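Local coordinates for Pcza361.24 (Amycolatopsis orientalis, PDB 3G2M), which probably transfers a methyl group from S-adenosyl-L-methionine to nitrogen on glycopeptide antibiotics, as the N-methyltransferase MtfA, at residues A[94-97]-A[98-102]; A[109-113]-A[114-118]; A[127-130]-A[131-134]; A[167-170]-A[171-175]. All coordinates share one frame; numbering follows the deposited sequence.

Contact 1. Residues A[94-97]-A[98-102]; sequences GRLT and FPFLD
Phe98 N donates to Gly94 O across 3.2 Å, in the first turn of a short helix. This bond is almost straight at the hydrogen (175°). Phe100 N reaches Leu96 O at 2.9 Å, and Leu101 N reaches Thr97 O at 2.8 Å. Among the side chains, Thr97 OG1 is hydrogen-bonded to Glu88 OE1.

The aromatic rings meet backbone oxygens in different ways. Leu96 O lies over one face of the Phe100 ring, off centre toward the rim, 3.2 Å from Phe100 CG. Gly94 O instead sits at the edge of the Phe98 ring, in its plane, 3.2 Å from Phe98 CD2. Gly94 has a positive phi of 96°, and its CA also lies close to the Phe98 ring.

The segment continues the loop after strand 86-89 into helix 97-101. This is consistent with the glycine-rich, S-adenosyl-L-methionine-binding loop (motif I) of Rossmann-like methyltransferases. Arg95 is one of the residues that bind S-adenosyl-L-methionine, and its NH1 forms a salt bridge with Glu71.

Two side chains set carbons against carbonyl oxygens. Pro99 CG rests 3.4 Å from Arg95 O. Leu101 CG is set beside its own backbone N (chi1 -64°), which brings it against Thr97 O.

The apolar pair is Leu96 with Phe100. Leu96 CB lies 3.8 Å from Phe100 CE2, with Phe100 CZ next nearest. Both residues pack on Phe75 of helix 69-79, while the Phe98 side chain faces helix 114-125.

Contact 2. Residues A[109-113]-A[114-118]; sequences ALELS and TSVLA
Ser113 OG caps the helix that starts at Thr114. It accepts a nearly straight bond from Val116 N (3.2 Å, 175°) and a weak, bent one from Ser115 N. Ser115 OG also donates to it, at 3.0 Å. Ser113 OG is turned away from its own backbone N (chi1 169°), and this brings it within reach of the N-H groups of the first turn. The Ser113 carbonyl adds the first helical bond, with Leu117 N 3.0 Å from Ser113 O.

The tight part lies inward from this cap. The Glu111 and Leu117 side chains run antiparallel, flank to flank, with Glu111 CB 3.8 Å from Leu117 CD2. Leu117 CD1 also rests on the carbonyl, 3.6 Å from Glu111 O. Val116 lies athwart Glu111 and sets its CG1 4.0 Å from Glu111 CG. The other Val116 branch, CG2, lies against Ser113. A bend at chi2 turns the Glu111 carboxylate back, and Ser113 N donates to Glu111 OE2 at 3.1 Å. The donor comes from the anti side and 35° out of the carboxylate plane. Glu111 OE1 accepts from Gly92 N.

The outer side is looser. Exposed Thr114 and Ser115 form the solvent side, where the Ser115 hydroxyl turns to the cap oxygen.

Glu111 binds S-adenosyl-L-methionine. An acidic residue at the end of the second strand is characteristic of this Rossmann-like family. Strand 107-111 lies between strands 86-89 and 135-139, and Leu117 and Thr114 of helix 114-125 lean on Gln139 of the latter.

Contact 3. Residues A[127-130]-A[131-134]; sequences APAD and VRDR
The Arg132 guanidinium has Ala129 CA over one face, with Arg132 NH2 3.6 Å from Ala129 CA. Ala127 O approaches the same group obliquely. Arg132 NH1 donates to Ala127 O at 2.6 Å, but the bond is bent (124°) and weak. Arg132 NH1 also bonds to Leu124 O. The Arg132 chain is extended to CG and CD, then bends at chi3 (56°) to curl back over the start of the helix. The Arg134 guanidinium meets Asp130 O obliquely, and Arg134 NH1 is hydrogen-bonded to Leu101 O and Trp105 O.

Backbone bonds form the short helix 129-132, with Pro128 at its N-cap. Arg132 N reaches Pro128 O at 3.1 Å, and Asp133 N reaches Ala129 O at 2.9 Å. Val131 supplies the apolar side. Its CG1 lies 4.0 Å from Ala127 CB, while its CG2 runs beside the Pro128 ring.

Charge plays a modest part. Asp130 OD2 is 4.2 Å from Arg134 NH2, too far for a salt bridge, though some attraction is likely. Both arginines turn N-H groups to carbonyl oxygens, joining the short helix 129-132 and its end to helix 114-125 (Leu124), helix 97-101 (Leu101) and the loop at Trp105.

Contact 4. Residues A[167-170]-A[171-175]; sequences ADRR and GLYAS
Tyr173 lays one face of its ring over the carbonyl of Arg169. Arg169 O stands 3.0 Å above the ring plane, off centre toward the rim, and comes within 3.1 Å of Tyr173 CG. The ring reaches this place because Tyr173 CG sits beside its own backbone N (chi1 -54°), leaning back along the helix. The Arg169 chain runs alongside in the same direction. Its CB and its CD both approach the hydroxyl, with Arg169 CB 3.8 Å from Tyr173 OH. The guanidinium and ring planes are turned 64° apart, and the hydroxyl lies near the guanidinium edge.

Both polar ends go to one acid. Arg169 NH2 forms a salt bridge with Glu260 OE2, and Tyr173 OH bonds to Glu260 OE1. Arg169 NH1 is hydrogen-bonded to Leu164 O. These bonds would fix the turn of both buried groups and offset the arginine charge.

The backbone is regular. Tyr173 N donates to Arg169 O at 2.9 Å, the same oxygen that faces the ring. Further along, Gly171 O accepts from Ser175 N and, at 2.8 Å, from Ser175 OG. The two donors come from opposite faces of its carbonyl plane.

The Arg170 guanidinium covers Ala167 CA, and has a weak, long ion pair with Asp165 of the second subunit. This i to i+4 packing belongs to helix 166-179, which lies in the crossover between the parallel neighbours 151-156 and 184-191 of the Rossmann-like sheet.

How the contacts relate
All four contacts are local and lie within the methyltransferase domain. Contact 1 is buried, contact 4 partly so, and contacts 2 and 3 are at the surface. Contacts 1 and 2 both supply cofactor-binding residues, Arg95 and Glu111, and they touch through Thr97 CG2 and Ala109 CB. Contact 3 is far from the annotated sites but meets contact 1, where Leu101 packs on Val131. Contact 4 stands apart, its centre about 32 Å from that of contact 3. Rings against carbonyls mark contacts 1 and 4, a serine cap marks contact 2, and contact 3 has arginines turned to carbonyl oxygens, within the contact only weakly. Contact 4 alone has a partner on the second subunit.

Contact 1. Residues A[94-97]-A[98-102]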
ATOM      1  N   GLY A  94       2.603  23.336  12.531  1.00 43.96           N
ATOM      2  CA  GLY A  94       1.468  23.752  13.338  1.00 43.05           C
ATOM      3  C   GLY A  94       0.223  24.121  12.555  1.00 42.24           C
ATOM      4  O   GLY A  94      -0.584  24.920  13.023  1.00 42.36           O
ATOM      5  N   ARG A  95       0.065  23.543  11.368  1.00 41.65           N
ATOM      6  CA  ARG A  95      -1.158  23.714  10.577  1.00 41.01           C
ATOM      7  C   ARG A  95      -2.404  23.401  11.419  1.00 40.21           C
ATOM      8  O   ARG A  95      -3.430  24.080  11.303  1.00 39.91           O
ATOM      9  CB  ARG A  95      -1.109  22.832   9.326  1.00 41.22           C
ATOM     10  CG  ARG A  95      -2.252  23.058   8.331  1.00 41.85           C
ATOM     11  CD  ARG A  95      -2.241  21.997   7.237  1.00 42.05           C
ATOM     12  NE  ARG A  95      -2.287  20.646   7.790  1.00 43.63           N
ATOM     13  CZ  ARG A  95      -3.371  19.874   7.835  1.00 44.63           C
ATOM     14  NH1 ARG A  95      -4.529  20.297   7.342  1.00 45.30           N
ATOM     15  NH2 ARG A  95      -3.292  18.665   8.369  1.00 45.01           N
ATOM     16  N   LEU A  96      -2.306  22.382  12.271  1.00 38.99           N
ATOM     17  CA  LEU A  96      -3.371  22.077  13.230  1.00 38.73           C
ATOM     18  C   LEU A  96      -3.035  22.527  14.652  1.00 38.58           C
ATOM     19  O   LEU A  96      -3.938  22.796  15.446  1.00 38.18           O
ATOM     20  CB  LEU A  96      -3.712  20.579  13.235  1.00 38.60           C
ATOM     21  CG  LEU A  96      -4.196  19.896  11.955  1.00 38.31           C
ATOM     22  CD1 LEU A  96      -4.520  18.431  12.258  1.00 38.88           C
ATOM     23  CD2 LEU A  96      -5.400  20.592  11.342  1.00 37.90           C
ATOM     24  N   THR A  97      -1.743  22.605  14.970  1.00 38.38           N
ATOM     25  CA  THR A  97      -1.313  22.914  16.334  1.00 38.81           C
ATOM     26  C   THR A  97      -1.799  24.282  16.813  1.00 39.09           C
ATOM     27  O   THR A  97      -2.249  24.412  17.948  1.00 39.20           O
ATOM     28  CB  THR A  97       0.217  22.868  16.500  1.00 38.66           C
ATOM     29  OG1 THR A  97       0.757  21.758  15.772  1.00 39.05           O
ATOM     30  CG2 THR A  97       0.591  22.739  17.977  1.00 38.27           C
ATOM     31  N   PHE A  98      -1.695  25.292  15.955  1.00 39.65           N
ATOM     32  CA  PHE A  98      -2.109  26.645  16.326  1.00 40.16           C
ATOM     33  C   PHE A  98      -3.631  26.750  16.525  1.00 40.30           C
ATOM     34  O   PHE A  98      -4.073  27.324  17.522  1.00 40.59           O
ATOM     35  CB  PHE A  98      -1.550  27.688  15.348  1.00 40.60           C
ATOM     36  CG  PHE A  98      -0.065  27.905  15.491  1.00 41.02           C
ATOM     37  CD1 PHE A  98       0.433  28.792  16.442  1.00 41.68           C
ATOM     38  CD2 PHE A  98       0.836  27.204  14.694  1.00 42.50           C
ATOM     39  CE1 PHE A  98       1.809  28.989  16.589  1.00 41.86           C
ATOM     40  CE2 PHE A  98       2.213  27.388  14.836  1.00 42.12           C
ATOM     41  CZ  PHE A  98       2.698  28.286  15.785  1.00 41.96           C
ATOM     42  N   PRO A  99      -4.436  26.198  15.590  1.00 40.25           N
ATOM     43  CA  PRO A  99      -5.857  26.003  15.905  1.00 40.38           C
ATOM     44  C   PRO A  99      -6.124  25.273  17.232  1.00 40.50           C
ATOM     45  O   PRO A  99      -7.032  25.668  17.962  1.00 40.49           O
ATOM     46  CB  PRO A  99      -6.362  25.177  14.724  1.00 40.52           C
ATOM     47  CG  PRO A  99      -5.496  25.591  13.596  1.00 40.61           C
ATOM     48  CD  PRO A  99      -4.139  25.824  14.194  1.00 40.10           C
ATOM     49  N   PHE A 100      -5.352  24.226  17.538  1.00 40.34           N
ATOM     50  CA  PHE A 100      -5.505  23.501  18.807  1.00 40.36           C
ATOM     51  C   PHE A 100      -5.195  24.380  20.022  1.00 40.77           C
ATOM     52  O   PHE A 100      -5.915  24.346  21.018  1.00 40.79           O
ATOM     53  CB  PHE A 100      -4.622  22.245  18.854  1.00 40.03           C
ATOM     54  CG  PHE A 100      -5.087  21.121  17.960  1.00 39.60           C
ATOM     55  CD1 PHE A 100      -6.429  20.977  17.614  1.00 39.61           C
ATOM     56  CD2 PHE A 100      -4.169  20.179  17.487  1.00 39.46           C
ATOM     57  CE1 PHE A 100      -6.852  19.922  16.796  1.00 39.67           C
ATOM     58  CE2 PHE A 100      -4.579  19.120  16.666  1.00 38.79           C
ATOM     59  CZ  PHE A 100      -5.919  18.987  16.320  1.00 38.71           C
ATOM     60  N   LEU A 101      -4.116  25.153  19.935  1.00 41.21           N
ATOM     61  CA  LEU A 101      -3.734  26.075  21.002  1.00 42.02           C
ATOM     62  C   LEU A 101      -4.780  27.176  21.185  1.00 42.63           C
ATOM     63  O   LEU A 101      -4.984  27.662  22.297  1.00 43.00           O
ATOM     64  CB  LEU A 101      -2.358  26.687  20.723  1.00 41.82           C
ATOM     65  CG  LEU A 101      -1.158  25.734  20.692  1.00 41.74           C
ATOM     66  CD1 LEU A 101       0.023  26.384  19.991  1.00 41.79           C
ATOM     67  CD2 LEU A 101      -0.780  25.269  22.088  1.00 42.62           C
ATOM     68  N   ASP A 102      -5.438  27.545  20.086  1.00 43.37           N
ATOM     69  CA  ASP A 102      -6.530  28.526  20.079  1.00 44.16           C
ATOM     70  C   ASP A 102      -7.783  28.040  20.806  1.00 44.50           C
ATOM     71  O   ASP A 102      -8.659  28.836  21.145  1.00 44.58           O
ATOM     72  CB  ASP A 102      -6.893  28.897  18.638  1.00 44.31           C
ATOM     73  CG  ASP A 102      -5.927  29.898  18.028  1.00 45.59           C
ATOM     74  OD1 ASP A 102      -5.036  30.402  18.751  1.00 47.04           O
ATOM     75  OD2 ASP A 102      -6.066  30.188  16.818  1.00 47.21           O
TER

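Contact 2. Residues A[109-113]-A[114-118]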
ATOM      1  N   ALA A 109       3.785  18.837  20.589  1.00 35.33           N
ATOM      2  CA  ALA A 109       3.826  18.645  19.148  1.00 35.05           C
ATOM      3  C   ALA A 109       5.126  17.938  18.785  1.00 34.65           C
ATOM      4  O   ALA A 109       6.207  18.439  19.069  1.00 34.28           O
ATOM      5  CB  ALA A 109       3.706  19.972  18.436  1.00 35.31           C
ATOM      6  N   LEU A 110       5.002  16.758  18.183  1.00 33.78           N
ATOM      7  CA  LEU A 110       6.152  15.930  17.833  1.00 33.15           C
ATOM      8  C   LEU A 110       6.436  16.012  16.337  1.00 32.69           C
ATOM      9  O   LEU A 110       5.536  15.813  15.521  1.00 32.18           O
ATOM     10  CB  LEU A 110       5.879  14.469  18.220  1.00 33.45           C
ATOM     11  CG  LEU A 110       7.000  13.454  17.978  1.00 33.72           C
ATOM     12  CD1 LEU A 110       7.810  13.281  19.250  1.00 36.12           C
ATOM     13  CD2 LEU A 110       6.457  12.116  17.513  1.00 35.08           C
ATOM     14  N   GLU A 111       7.690  16.268  15.976  1.00 32.23           N
ATOM     15  CA  GLU A 111       8.042  16.460  14.576  1.00 32.07           C
ATOM     16  C   GLU A 111       9.452  15.934  14.312  1.00 32.46           C
ATOM     17  O   GLU A 111      10.348  16.100  15.145  1.00 31.62           O
ATOM     18  CB  GLU A 111       7.895  17.946  14.200  1.00 32.26           C
ATOM     19  CG  GLU A 111       8.435  18.376  12.836  1.00 32.48           C
ATOM     20  CD  GLU A 111       7.912  17.543  11.679  1.00 31.20           C
ATOM     21  OE1 GLU A 111       6.725  17.161  11.695  1.00 32.51           O
ATOM     22  OE2 GLU A 111       8.698  17.268  10.750  1.00 31.44           O
ATOM     23  N   LEU A 112       9.634  15.295  13.158  1.00 32.42           N
ATOM     24  CA  LEU A 112      10.890  14.636  12.823  1.00 33.50           C
ATOM     25  C   LEU A 112      11.979  15.593  12.337  1.00 33.36           C
ATOM     26  O   LEU A 112      13.150  15.444  12.705  1.00 33.26           O
ATOM     27  CB  LEU A 112      10.650  13.544  11.773  1.00 33.65           C
ATOM     28  CG  LEU A 112      11.819  12.621  11.395  1.00 34.73           C
ATOM     29  CD1 LEU A 112      12.280  11.786  12.577  1.00 36.05           C
ATOM     30  CD2 LEU A 112      11.421  11.721  10.228  1.00 34.78           C
ATOM     31  N   SER A 113      11.591  16.563  11.510  1.00 33.14           N
ATOM     32  CA  SER A 113      12.549  17.432  10.832  1.00 33.34           C
ATOM     33  C   SER A 113      12.990  18.600  11.702  1.00 33.39           C
ATOM     34  O   SER A 113      12.163  19.320  12.268  1.00 32.60           O
ATOM     35  CB  SER A 113      11.963  17.975   9.529  1.00 33.31           C
ATOM     36  OG  SER A 113      12.796  19.011   9.023  1.00 34.12           O
ATOM     37  N   THR A 114      14.306  18.790  11.776  1.00 33.76           N
ATOM     38  CA  THR A 114      14.899  19.871  12.558  1.00 34.52           C
ATOM     39  C   THR A 114      14.579  21.235  11.950  1.00 34.59           C
ATOM     40  O   THR A 114      14.342  22.207  12.675  1.00 34.46           O
ATOM     41  CB  THR A 114      16.430  19.712  12.658  1.00 34.69           C
ATOM     42  OG1 THR A 114      16.982  19.662  11.343  1.00 37.21           O
ATOM     43  CG2 THR A 114      16.788  18.423  13.362  1.00 34.20           C
ATOM     44  N   SER A 115      14.581  21.298  10.620  1.00 34.60           N
ATOM     45  CA  SER A 115      14.308  22.537   9.901  1.00 34.88           C
ATOM     46  C   SER A 115      12.847  22.942  10.050  1.00 34.76           C
ATOM     47  O   SER A 115      12.544  24.117  10.260  1.00 34.61           O
ATOM     48  CB  SER A 115      14.685  22.406   8.422  1.00 35.00           C
ATOM     49  OG  SER A 115      13.844  21.470   7.767  1.00 36.54           O
ATOM     50  N   VAL A 116      11.945  21.966   9.947  1.00 34.68           N
ATOM     51  CA  VAL A 116      10.520  22.222  10.175  1.00 34.48           C
ATOM     52  C   VAL A 116      10.303  22.696  11.620  1.00 34.26           C
ATOM     53  O   VAL A 116       9.587  23.669  11.853  1.00 33.98           O
ATOM     54  CB  VAL A 116       9.634  20.999   9.795  1.00 34.42           C
ATOM     55  CG1 VAL A 116       8.171  21.287  10.049  1.00 34.88           C
ATOM     56  CG2 VAL A 116       9.827  20.634   8.319  1.00 34.55           C
ATOM     57  N   LEU A 117      10.960  22.037  12.576  1.00 34.31           N
ATOM     58  CA  LEU A 117      10.898  22.439  13.985  1.00 34.53           C
ATOM     59  C   LEU A 117      11.405  23.851  14.239  1.00 34.91           C
ATOM     60  O   LEU A 117      10.829  24.588  15.040  1.00 34.60           O
ATOM     61  CB  LEU A 117      11.676  21.465  14.864  1.00 34.60           C
ATOM     62  CG  LEU A 117      10.930  20.203  15.283  1.00 34.58           C
ATOM     63  CD1 LEU A 117      11.919  19.252  15.900  1.00 35.59           C
ATOM     64  CD2 LEU A 117       9.795  20.520  16.260  1.00 35.56           C
ATOM     65  N   ALA A 118      12.501  24.210  13.573  1.00 35.21           N
ATOM     66  CA  ALA A 118      13.049  25.563  13.643  1.00 36.03           C
ATOM     67  C   ALA A 118      12.028  26.594  13.174  1.00 36.39           C
ATOM     68  O   ALA A 118      11.807  27.600  13.846  1.00 36.35           O
ATOM     69  CB  ALA A 118      14.317  25.657  12.813  1.00 35.80           C
TER

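Contact 3. Residues A[127-130]-A[131-134]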
ATOM      1  N   ALA A 127       3.962  34.314  18.474  1.00 52.42           N
ATOM      2  CA  ALA A 127       2.675  34.111  19.133  1.00 52.63           C
ATOM      3  C   ALA A 127       2.698  34.733  20.532  1.00 52.76           C
ATOM      4  O   ALA A 127       3.774  34.881  21.118  1.00 52.90           O
ATOM      5  CB  ALA A 127       2.356  32.625  19.211  1.00 52.56           C
ATOM      6  N   PRO A 128       1.517  35.103  21.073  1.00 52.81           N
ATOM      7  CA  PRO A 128       1.479  35.673  22.426  1.00 52.88           C
ATOM      8  C   PRO A 128       1.902  34.657  23.488  1.00 52.84           C
ATOM      9  O   PRO A 128       1.726  33.449  23.294  1.00 52.56           O
ATOM     10  CB  PRO A 128       0.005  36.063  22.612  1.00 52.93           C
ATOM     11  CG  PRO A 128      -0.591  36.059  21.240  1.00 52.95           C
ATOM     12  CD  PRO A 128       0.170  35.029  20.475  1.00 52.81           C
ATOM     13  N   ALA A 129       2.448  35.159  24.596  1.00 52.71           N
ATOM     14  CA  ALA A 129       3.018  34.331  25.669  1.00 52.72           C
ATOM     15  C   ALA A 129       2.123  33.180  26.134  1.00 52.78           C
ATOM     16  O   ALA A 129       2.614  32.085  26.395  1.00 52.67           O
ATOM     17  CB  ALA A 129       3.434  35.198  26.853  1.00 52.74           C
ATOM     18  N   ASP A 130       0.817  33.432  26.228  1.00 52.76           N
ATOM     19  CA  ASP A 130      -0.148  32.416  26.666  1.00 52.84           C
ATOM     20  C   ASP A 130      -0.227  31.216  25.715  1.00 52.60           C
ATOM     21  O   ASP A 130      -0.348  30.073  26.160  1.00 52.68           O
ATOM     22  CB  ASP A 130      -1.543  33.028  26.874  1.00 52.98           C
ATOM     23  CG  ASP A 130      -2.017  33.849  25.679  1.00 53.65           C
ATOM     24  OD1 ASP A 130      -1.347  34.847  25.332  1.00 54.22           O
ATOM     25  OD2 ASP A 130      -3.074  33.509  25.101  1.00 53.72           O
ATOM     26  N   VAL A 131      -0.160  31.492  24.414  1.00 52.21           N
ATOM     27  CA  VAL A 131      -0.166  30.458  23.384  1.00 51.81           C
ATOM     28  C   VAL A 131       1.145  29.671  23.437  1.00 51.46           C
ATOM     29  O   VAL A 131       1.136  28.443  23.553  1.00 51.14           O
ATOM     30  CB  VAL A 131      -0.386  31.069  21.973  1.00 51.85           C
ATOM     31  CG1 VAL A 131      -0.221  30.018  20.884  1.00 52.11           C
ATOM     32  CG2 VAL A 131      -1.761  31.718  21.881  1.00 51.89           C
ATOM     33  N   ARG A 132       2.263  30.395  23.376  1.00 50.97           N
ATOM     34  CA  ARG A 132       3.606  29.811  23.399  1.00 50.71           C
ATOM     35  C   ARG A 132       3.857  28.920  24.621  1.00 50.10           C
ATOM     36  O   ARG A 132       4.434  27.834  24.490  1.00 50.01           O
ATOM     37  CB  ARG A 132       4.665  30.919  23.295  1.00 50.63           C
ATOM     38  CG  ARG A 132       6.107  30.461  23.498  1.00 51.51           C
ATOM     39  CD  ARG A 132       7.124  31.542  23.127  1.00 51.58           C
ATOM     40  NE  ARG A 132       6.916  32.792  23.859  1.00 53.05           N
ATOM     41  CZ  ARG A 132       6.369  33.890  23.341  1.00 54.07           C
ATOM     42  NH1 ARG A 132       5.971  33.908  22.074  1.00 54.17           N
ATOM     43  NH2 ARG A 132       6.222  34.977  24.092  1.00 53.97           N
ATOM     44  N   ASP A 133       3.403  29.368  25.793  1.00 49.33           N
ATOM     45  CA  ASP A 133       3.594  28.629  27.050  1.00 48.65           C
ATOM     46  C   ASP A 133       2.836  27.291  27.118  1.00 47.75           C
ATOM     47  O   ASP A 133       3.176  26.424  27.929  1.00 47.60           O
ATOM     48  CB  ASP A 133       3.218  29.501  28.257  1.00 48.97           C
ATOM     49  CG  ASP A 133       4.145  30.702  28.436  1.00 49.68           C
ATOM     50  OD1 ASP A 133       5.271  30.703  27.890  1.00 50.75           O
ATOM     51  OD2 ASP A 133       3.734  31.660  29.127  1.00 50.60           O
ATOM     52  N   ARG A 134       1.821  27.133  26.272  1.00 46.60           N
ATOM     53  CA  ARG A 134       1.009  25.907  26.243  1.00 45.57           C
ATOM     54  C   ARG A 134       1.462  24.882  25.191  1.00 44.69           C
ATOM     55  O   ARG A 134       0.956  23.754  25.152  1.00 44.48           O
ATOM     56  CB  ARG A 134      -0.474  26.252  26.068  1.00 45.61           C
ATOM     57  CG  ARG A 134      -1.123  26.801  27.340  1.00 46.10           C
ATOM     58  CD  ARG A 134      -2.619  26.986  27.184  1.00 45.90           C
ATOM     59  NE  ARG A 134      -2.951  28.194  26.429  1.00 46.64           N
ATOM     60  CZ  ARG A 134      -3.346  28.213  25.157  1.00 46.92           C
ATOM     61  NH1 ARG A 134      -3.464  27.084  24.467  1.00 46.91           N
ATOM     62  NH2 ARG A 134      -3.627  29.369  24.574  1.00 47.00           N
TER

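Contact 4. Residues A[167-170]-A[171-175]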
ATOM      1  N   ALA A 167       4.777  -1.517   7.868  1.00 28.34           N
ATOM      2  CA  ALA A 167       5.593  -1.828   9.050  1.00 28.74           C
ATOM      3  C   ALA A 167       5.723  -0.620   9.981  1.00 28.78           C
ATOM      4  O   ALA A 167       5.647  -0.754  11.211  1.00 28.93           O
ATOM      5  CB  ALA A 167       6.982  -2.347   8.626  1.00 29.06           C
ATOM      6  N   ASP A 168       5.888   0.561   9.393  1.00 28.61           N
ATOM      7  CA  ASP A 168       5.990   1.796  10.172  1.00 29.19           C
ATOM      8  C   ASP A 168       4.666   2.208  10.826  1.00 28.64           C
ATOM      9  O   ASP A 168       4.657   2.767  11.930  1.00 28.67           O
ATOM     10  CB  ASP A 168       6.565   2.930   9.320  1.00 29.51           C
ATOM     11  CG  ASP A 168       8.076   2.800   9.118  1.00 31.76           C
ATOM     12  OD1 ASP A 168       8.733   2.032   9.858  1.00 35.00           O
ATOM     13  OD2 ASP A 168       8.613   3.484   8.226  1.00 34.98           O
ATOM     14  N   ARG A 169       3.549   1.945  10.148  1.00 27.95           N
ATOM     15  CA  ARG A 169       2.235   2.133  10.778  1.00 27.67           C
ATOM     16  C   ARG A 169       2.083   1.234  12.016  1.00 28.10           C
ATOM     17  O   ARG A 169       1.529   1.662  13.025  1.00 28.19           O
ATOM     18  CB  ARG A 169       1.095   1.904   9.777  1.00 27.74           C
ATOM     19  CG  ARG A 169       1.092   2.951   8.642  1.00 26.92           C
ATOM     20  CD  ARG A 169      -0.217   2.979   7.828  1.00 27.06           C
ATOM     21  NE  ARG A 169      -0.561   1.699   7.196  1.00 26.01           N
ATOM     22  CZ  ARG A 169      -0.121   1.292   6.005  1.00 27.78           C
ATOM     23  NH1 ARG A 169       0.738   2.034   5.307  1.00 29.00           N
ATOM     24  NH2 ARG A 169      -0.519   0.117   5.523  1.00 24.44           N
ATOM     25  N   ARG A 170       2.558  -0.006  11.922  1.00 28.07           N
ATOM     26  CA  ARG A 170       2.605  -0.906  13.085  1.00 29.40           C
ATOM     27  C   ARG A 170       3.371  -0.275  14.258  1.00 28.74           C
ATOM     28  O   ARG A 170       2.936  -0.351  15.399  1.00 28.89           O
ATOM     29  CB  ARG A 170       3.243  -2.252  12.715  1.00 29.31           C
ATOM     30  CG  ARG A 170       2.289  -3.260  12.076  1.00 31.41           C
ATOM     31  CD  ARG A 170       2.939  -4.646  11.938  1.00 31.83           C
ATOM     32  NE  ARG A 170       3.093  -5.056  10.544  1.00 38.88           N
ATOM     33  CZ  ARG A 170       4.247  -5.335   9.944  1.00 41.12           C
ATOM     34  NH1 ARG A 170       5.403  -5.280  10.603  1.00 42.98           N
ATOM     35  NH2 ARG A 170       4.240  -5.693   8.668  1.00 42.92           N
ATOM     36  N   GLY A 171       4.518   0.333  13.965  1.00 28.43           N
ATOM     37  CA  GLY A 171       5.308   1.046  14.979  1.00 28.21           C
ATOM     38  C   GLY A 171       4.565   2.235  15.557  1.00 27.94           C
ATOM     39  O   GLY A 171       4.647   2.496  16.759  1.00 27.87           O
ATOM     40  N   LEU A 172       3.846   2.964  14.701  1.00 27.53           N
ATOM     41  CA  LEU A 172       2.965   4.048  15.144  1.00 27.63           C
ATOM     42  C   LEU A 172       1.913   3.556  16.141  1.00 27.90           C
ATOM     43  O   LEU A 172       1.768   4.130  17.225  1.00 27.58           O
ATOM     44  CB  LEU A 172       2.267   4.711  13.936  1.00 28.11           C
ATOM     45  CG  LEU A 172       1.044   5.615  14.177  1.00 28.57           C
ATOM     46  CD1 LEU A 172       1.436   6.901  14.914  1.00 27.18           C
ATOM     47  CD2 LEU A 172       0.368   5.949  12.846  1.00 27.49           C
ATOM     48  N   TYR A 173       1.186   2.497  15.771  1.00 27.47           N
ATOM     49  CA  TYR A 173       0.088   2.000  16.604  1.00 27.47           C
ATOM     50  C   TYR A 173       0.583   1.558  17.992  1.00 27.66           C
ATOM     51  O   TYR A 173      -0.026   1.876  19.012  1.00 27.51           O
ATOM     52  CB  TYR A 173      -0.670   0.858  15.909  1.00 27.09           C
ATOM     53  CG  TYR A 173      -1.183   1.157  14.506  1.00 26.97           C
ATOM     54  CD1 TYR A 173      -1.704   2.409  14.170  1.00 27.24           C
ATOM     55  CD2 TYR A 173      -1.167   0.165  13.521  1.00 27.25           C
ATOM     56  CE1 TYR A 173      -2.179   2.666  12.878  1.00 26.84           C
ATOM     57  CE2 TYR A 173      -1.635   0.418  12.235  1.00 26.88           C
ATOM     58  CZ  TYR A 173      -2.131   1.669  11.922  1.00 26.06           C
ATOM     59  OH  TYR A 173      -2.588   1.917  10.640  1.00 25.47           O
ATOM     60  N   ALA A 174       1.701   0.846  18.020  1.00 28.12           N
ATOM     61  CA  ALA A 174       2.296   0.397  19.290  1.00 28.71           C
ATOM     62  C   ALA A 174       2.814   1.561  20.130  1.00 29.03           C
ATOM     63  O   ALA A 174       2.578   1.606  21.338  1.00 29.08           O
ATOM     64  CB  ALA A 174       3.405  -0.621  19.032  1.00 28.62           C
ATOM     65  N   SER A 175       3.499   2.504  19.488  1.00 29.49           N
ATOM     66  CA  SER A 175       3.990   3.704  20.168  1.00 29.81           C
ATOM     67  C   SER A 175       2.845   4.479  20.823  1.00 29.95           C
ATOM     68  O   SER A 175       2.925   4.839  21.997  1.00 29.57           O
ATOM     69  CB  SER A 175       4.771   4.603  19.207  1.00 29.46           C
ATOM     70  OG  SER A 175       5.979   3.985  18.766  1.00 29.70           O
TER